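PDB 2AXO: hypothetical protein Atu2684 from Agrobacterium tumefaciens, which is of unknown function but carries a thioredoxin-like domain with a CxxC disulfide, consistent with a role in thiol-disulfide chemistry. Local coordinates for residues G44-C57 with G112-D124. Numbering follows the deposited sequence.
Sequences GVVELFTSQGCASC and GVYTPQAILNGRD
V45 accepts a backbone hydrogen bond from N121 N at its carbonyl O, the first of five that join strands 45-50 and 117-120 as antiparallel neighbours. V46 and L120 lie side by side on the face that helices 58-70 and 131-143 cover, with V46 CG2 3.8 Å from L120 CD2. On the other face, E47 exchanges two backbone bonds with I119, and a water bridges E47 OE1 (2.6 Å), I119 O and the backbone N of G122, from which it accepts. The carboxylate's other oxygen, OE2, forms a salt bridge with R100. L48 CD1 then reaches P116 CB, 4.0 Å away, alongside the proline ring. F49 pairs with Q117 through two backbone bonds; with CG anti to the carbonyl carbon (chi1 -66°), its ring meets Q117 O in plane at the edge and brings CE1 to 3.5 Å from I119 CG1. Beyond the strand, C54 SG and C57 SG are joined in a disulfide (2.0 Å) against the T115-P116 corner. C54 SG lies 3.5 Å from T115 OG1, which is hydrogen-bonded to W83, while C57 SG sits 3.7 Å from P116 CD. A cis peptide precedes P116, and a CxxC disulfide facing a cis-proline is characteristic of redox-active members of the thioredoxin superfamily. The sulfurs thus abut a threonine hydroxyl and an apolar ring, a setting consistent with redox chemistry at this disulfide.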
loop_
_atom_site.group_PDB
_atom_site.type_symbol
_atom_site.label_atom_id
_atom_site.label_comp_id
_atom_site.label_asym_id
_atom_site.label_seq_id
_atom_site.Cartn_x
_atom_site.Cartn_y
_atom_site.Cartn_z
ATOM N N GLY A 44 8.260 -21.920 13.987
ATOM C CA GLY A 44 7.340 -20.800 13.868
ATOM C C GLY A 44 6.914 -20.518 12.439
ATOM O O GLY A 44 7.157 -21.323 11.537
ATOM N N VAL A 45 6.280 -19.370 12.235
ATOM C CA VAL A 45 5.805 -18.969 10.920
ATOM C C VAL A 45 6.508 -17.711 10.424
ATOM O O VAL A 45 6.629 -16.720 11.150
ATOM C CB VAL A 45 4.283 -18.710 10.944
ATOM C CG1 VAL A 45 3.806 -18.220 9.581
ATOM C CG2 VAL A 45 3.554 -19.991 11.329
ATOM N N VAL A 46 6.984 -17.762 9.182
ATOM C CA VAL A 46 7.655 -16.615 8.579
ATOM C C VAL A 46 6.933 -16.225 7.295
ATOM O O VAL A 46 6.941 -16.968 6.324
ATOM C CB VAL A 46 9.137 -16.934 8.257
ATOM C CG1 VAL A 46 9.785 -15.752 7.537
ATOM C CG2 VAL A 46 9.886 -17.234 9.547
ATOM N N GLU A 47 6.297 -15.059 7.316
ATOM C CA GLU A 47 5.567 -14.550 6.172
ATOM C C GLU A 47 6.313 -13.366 5.599
ATOM O O GLU A 47 6.391 -12.308 6.219
ATOM C CB GLU A 47 4.163 -14.128 6.590
ATOM C CG GLU A 47 3.297 -15.293 7.002
ATOM C CD GLU A 47 1.960 -14.852 7.547
ATOM O OE1 GLU A 47 1.938 -14.293 8.660
ATOM O OE2 GLU A 47 0.947 -15.052 6.845
ATOM N N LEU A 48 6.865 -13.557 4.408
ATOM C CA LEU A 48 7.633 -12.515 3.746
ATOM C C LEU A 48 6.835 -11.765 2.694
ATOM O O LEU A 48 6.216 -12.372 1.817
ATOM C CB LEU A 48 8.860 -13.144 3.083
ATOM C CG LEU A 48 9.696 -12.267 2.152
ATOM C CD1 LEU A 48 10.496 -11.261 2.968
ATOM C CD2 LEU A 48 10.627 -13.154 1.335
ATOM N N PHE A 49 6.843 -10.439 2.790
ATOM C CA PHE A 49 6.170 -9.605 1.806
ATOM C C PHE A 49 7.302 -9.087 0.939
ATOM O O PHE A 49 8.241 -8.452 1.423
ATOM C CB PHE A 49 5.385 -8.488 2.492
ATOM C CG PHE A 49 4.239 -9.008 3.307
ATOM C CD1 PHE A 49 4.445 -9.472 4.605
ATOM C CD2 PHE A 49 2.979 -9.161 2.733
ATOM C CE1 PHE A 49 3.414 -10.091 5.317
ATOM C CE2 PHE A 49 1.944 -9.777 3.435
ATOM C CZ PHE A 49 2.161 -10.245 4.729
ATOM N N THR A 50 7.209 -9.390 -0.351
ATOM C CA THR A 50 8.259 -9.051 -1.298
ATOM C C THR A 50 7.661 -8.740 -2.664
ATOM O O THR A 50 6.454 -8.616 -2.802
ATOM C CB THR A 50 9.216 -10.265 -1.422
ATOM O OG1 THR A 50 10.257 -9.990 -2.366
ATOM C CG2 THR A 50 8.433 -11.503 -1.860
ATOM N N SER A 51 8.521 -8.606 -3.669
ATOM C CA SER A 51 8.082 -8.340 -5.035
ATOM C C SER A 51 9.279 -8.399 -5.968
ATOM O O SER A 51 10.398 -8.063 -5.579
ATOM C CB SER A 51 7.422 -6.961 -5.152
ATOM O OG SER A 51 7.106 -6.682 -6.508
ATOM N N GLN A 52 9.057 -8.827 -7.202
ATOM C CA GLN A 52 10.168 -8.891 -8.128
ATOM C C GLN A 52 10.550 -7.473 -8.544
ATOM O O GLN A 52 11.660 -7.237 -9.018
ATOM C CB GLN A 52 9.820 -9.738 -9.352
ATOM C CG GLN A 52 9.084 -9.013 -10.453
ATOM C CD GLN A 52 9.276 -9.686 -11.799
ATOM O OE1 GLN A 52 10.347 -9.601 -12.406
ATOM N NE2 GLN A 52 8.246 -10.377 -12.262
ATOM N N GLY A 53 9.632 -6.530 -8.350
ATOM C CA GLY A 53 9.904 -5.142 -8.698
ATOM C C GLY A 53 10.675 -4.397 -7.620
ATOM O O GLY A 53 11.076 -3.244 -7.804
ATOM N N CYS A 54 10.867 -5.062 -6.484
ATOM C CA CYS A 54 11.595 -4.512 -5.341
ATOM C C CYS A 54 13.062 -4.951 -5.407
ATOM O O CYS A 54 13.387 -6.117 -5.174
ATOM C CB CYS A 54 10.930 -5.000 -4.046
ATOM S SG CYS A 54 11.957 -5.025 -2.545
ATOM N N ALA A 55 13.946 -4.005 -5.716
ATOM C CA ALA A 55 15.375 -4.284 -5.851
ATOM C C ALA A 55 16.096 -4.769 -4.597
ATOM O O ALA A 55 17.085 -5.487 -4.698
ATOM C CB ALA A 55 16.088 -3.053 -6.413
ATOM N N SER A 56 15.615 -4.383 -3.421
ATOM C CA SER A 56 16.262 -4.803 -2.184
ATOM C C SER A 56 15.636 -6.064 -1.606
ATOM O O SER A 56 15.933 -6.446 -0.480
ATOM C CB SER A 56 16.188 -3.681 -1.145
ATOM O OG SER A 56 14.842 -3.293 -0.921
ATOM N N CYS A 57 14.776 -6.715 -2.378
ATOM C CA CYS A 57 14.109 -7.916 -1.902
ATOM C C CYS A 57 14.831 -9.245 -2.131
ATOM O O CYS A 57 14.728 -10.149 -1.302
ATOM C CB CYS A 57 12.699 -7.988 -2.493
ATOM S SG CYS A 57 11.517 -6.838 -1.721
ATOM N N GLY A 112 2.995 2.483 8.385
ATOM C CA GLY A 112 3.442 2.291 7.019
ATOM C C GLY A 112 3.836 0.859 6.729
ATOM O O GLY A 112 3.807 0.008 7.616
ATOM N N VAL A 113 4.188 0.594 5.475
ATOM C CA VAL A 113 4.623 -0.732 5.051
ATOM C C VAL A 113 5.888 -0.576 4.216
ATOM O O VAL A 113 6.168 0.499 3.678
ATOM C CB VAL A 113 3.561 -1.454 4.174
ATOM C CG1 VAL A 113 2.322 -1.774 4.993
ATOM C CG2 VAL A 113 3.202 -0.589 2.968
ATOM N N TYR A 114 6.648 -1.657 4.109
ATOM C CA TYR A 114 7.874 -1.648 3.329
ATOM C C TYR A 114 8.171 -3.071 2.878
ATOM O O TYR A 114 7.551 -4.021 3.352
ATOM C CB TYR A 114 9.049 -1.131 4.173
ATOM C CG TYR A 114 9.421 -2.016 5.350
ATOM C CD1 TYR A 114 8.824 -1.847 6.600
ATOM C CD2 TYR A 114 10.357 -3.036 5.202
ATOM C CE1 TYR A 114 9.157 -2.679 7.675
ATOM C CE2 TYR A 114 10.691 -3.871 6.265
ATOM C CZ TYR A 114 10.091 -3.690 7.496
ATOM O OH TYR A 114 10.427 -4.522 8.543
ATOM N N THR A 115 9.101 -3.212 1.944
ATOM C CA THR A 115 9.522 -4.532 1.478
ATOM C C THR A 115 11.039 -4.483 1.381
ATOM O O THR A 115 11.608 -3.456 1.027
ATOM C CB THR A 115 8.943 -4.906 0.080
ATOM O OG1 THR A 115 9.193 -3.843 -0.846
ATOM C CG2 THR A 115 7.450 -5.189 0.161
ATOM N N PRO A 116 11.717 -5.589 1.723
ATOM C CA PRO A 116 11.132 -6.846 2.191
ATOM C C PRO A 116 10.846 -6.825 3.691
ATOM O O PRO A 116 11.692 -6.414 4.492
ATOM C CB PRO A 116 12.197 -7.873 1.817
ATOM C CG PRO A 116 13.462 -7.108 2.027
ATOM C CD PRO A 116 13.156 -5.750 1.441
ATOM N N GLN A 117 9.648 -7.265 4.062
ATOM C CA GLN A 117 9.239 -7.301 5.456
ATOM C C GLN A 117 8.773 -8.697 5.831
ATOM O O GLN A 117 7.930 -9.282 5.152
ATOM C CB GLN A 117 8.093 -6.320 5.704
ATOM C CG GLN A 117 7.541 -6.388 7.121
ATOM C CD GLN A 117 6.359 -5.465 7.335
ATOM O OE1 GLN A 117 5.327 -5.597 6.681
ATOM N NE2 GLN A 117 6.502 -4.528 8.264
ATOM N N ALA A 118 9.325 -9.237 6.910
ATOM C CA ALA A 118 8.916 -10.556 7.350
ATOM C C ALA A 118 8.107 -10.417 8.631
ATOM O O ALA A 118 8.485 -9.681 9.545
ATOM C CB ALA A 118 10.134 -11.446 7.583
ATOM N N ILE A 119 6.978 -11.113 8.676
ATOM C CA ILE A 119 6.111 -11.101 9.844
ATOM C C ILE A 119 6.334 -12.455 10.514
ATOM O O ILE A 119 6.228 -13.496 9.866
ATOM C CB ILE A 119 4.622 -10.930 9.429
ATOM C CG1 ILE A 119 4.441 -9.622 8.644
ATOM C CG2 ILE A 119 3.727 -10.953 10.661
ATOM C CD1 ILE A 119 4.796 -8.360 9.429
ATOM N N LEU A 120 6.664 -12.441 11.803
ATOM C CA LEU A 120 6.950 -13.678 12.523
ATOM C C LEU A 120 5.826 -14.088 13.484
ATOM O O LEU A 120 5.453 -13.327 14.380
ATOM C CB LEU A 120 8.279 -13.520 13.275
ATOM C CG LEU A 120 9.452 -12.930 12.468
ATOM C CD1 LEU A 120 10.681 -12.851 13.356
ATOM C CD2 LEU A 120 9.747 -13.784 11.241
ATOM N N ASN A 121 5.297 -15.296 13.292
ATOM C CA ASN A 121 4.198 -15.821 14.111
ATOM C C ASN A 121 3.037 -14.832 14.170
ATOM O O ASN A 121 2.249 -14.849 15.116
ATOM C CB ASN A 121 4.662 -16.109 15.550
ATOM C CG ASN A 121 5.587 -17.312 15.657
ATOM O OD1 ASN A 121 5.995 -17.693 16.763
ATOM N ND2 ASN A 121 5.927 -17.913 14.528
ATOM N N GLY A 122 2.942 -13.969 13.164
ATOM C CA GLY A 122 1.884 -12.978 13.136
ATOM C C GLY A 122 1.961 -11.996 14.295
ATOM O O GLY A 122 1.028 -11.218 14.500
ATOM N N ARG A 123 3.085 -12.019 15.019
ATOM C CA ARG A 123 3.309 -11.179 16.207
ATOM C C ARG A 123 4.236 -9.969 16.072
ATOM O O ARG A 123 4.086 -9.002 16.816
ATOM C CB ARG A 123 3.863 -12.040 17.356
ATOM C CG ARG A 123 2.928 -13.099 17.914
ATOM C CD ARG A 123 3.651 -13.955 18.958
ATOM N NE ARG A 123 2.787 -14.983 19.536
ATOM C CZ ARG A 123 1.915 -14.774 20.518
ATOM N NH1 ARG A 123 1.788 -13.569 21.050
ATOM N NH2 ARG A 123 1.158 -15.773 20.963
ATOM N N ASP A 124 5.195 -10.016 15.151
ATOM C CA ASP A 124 6.139 -8.912 14.997
ATOM C C ASP A 124 6.740 -8.891 13.594
ATOM O O ASP A 124 6.572 -9.838 12.823
ATOM C CB ASP A 124 7.255 -9.056 16.034
ATOM C CG ASP A 124 8.020 -7.759 16.265
ATOM O OD1 ASP A 124 9.056 -7.804 16.959
ATOM O OD2 ASP A 124 7.588 -6.704 15.766
HETATM O O HOH W 1 3.837 -14.767 10.380
#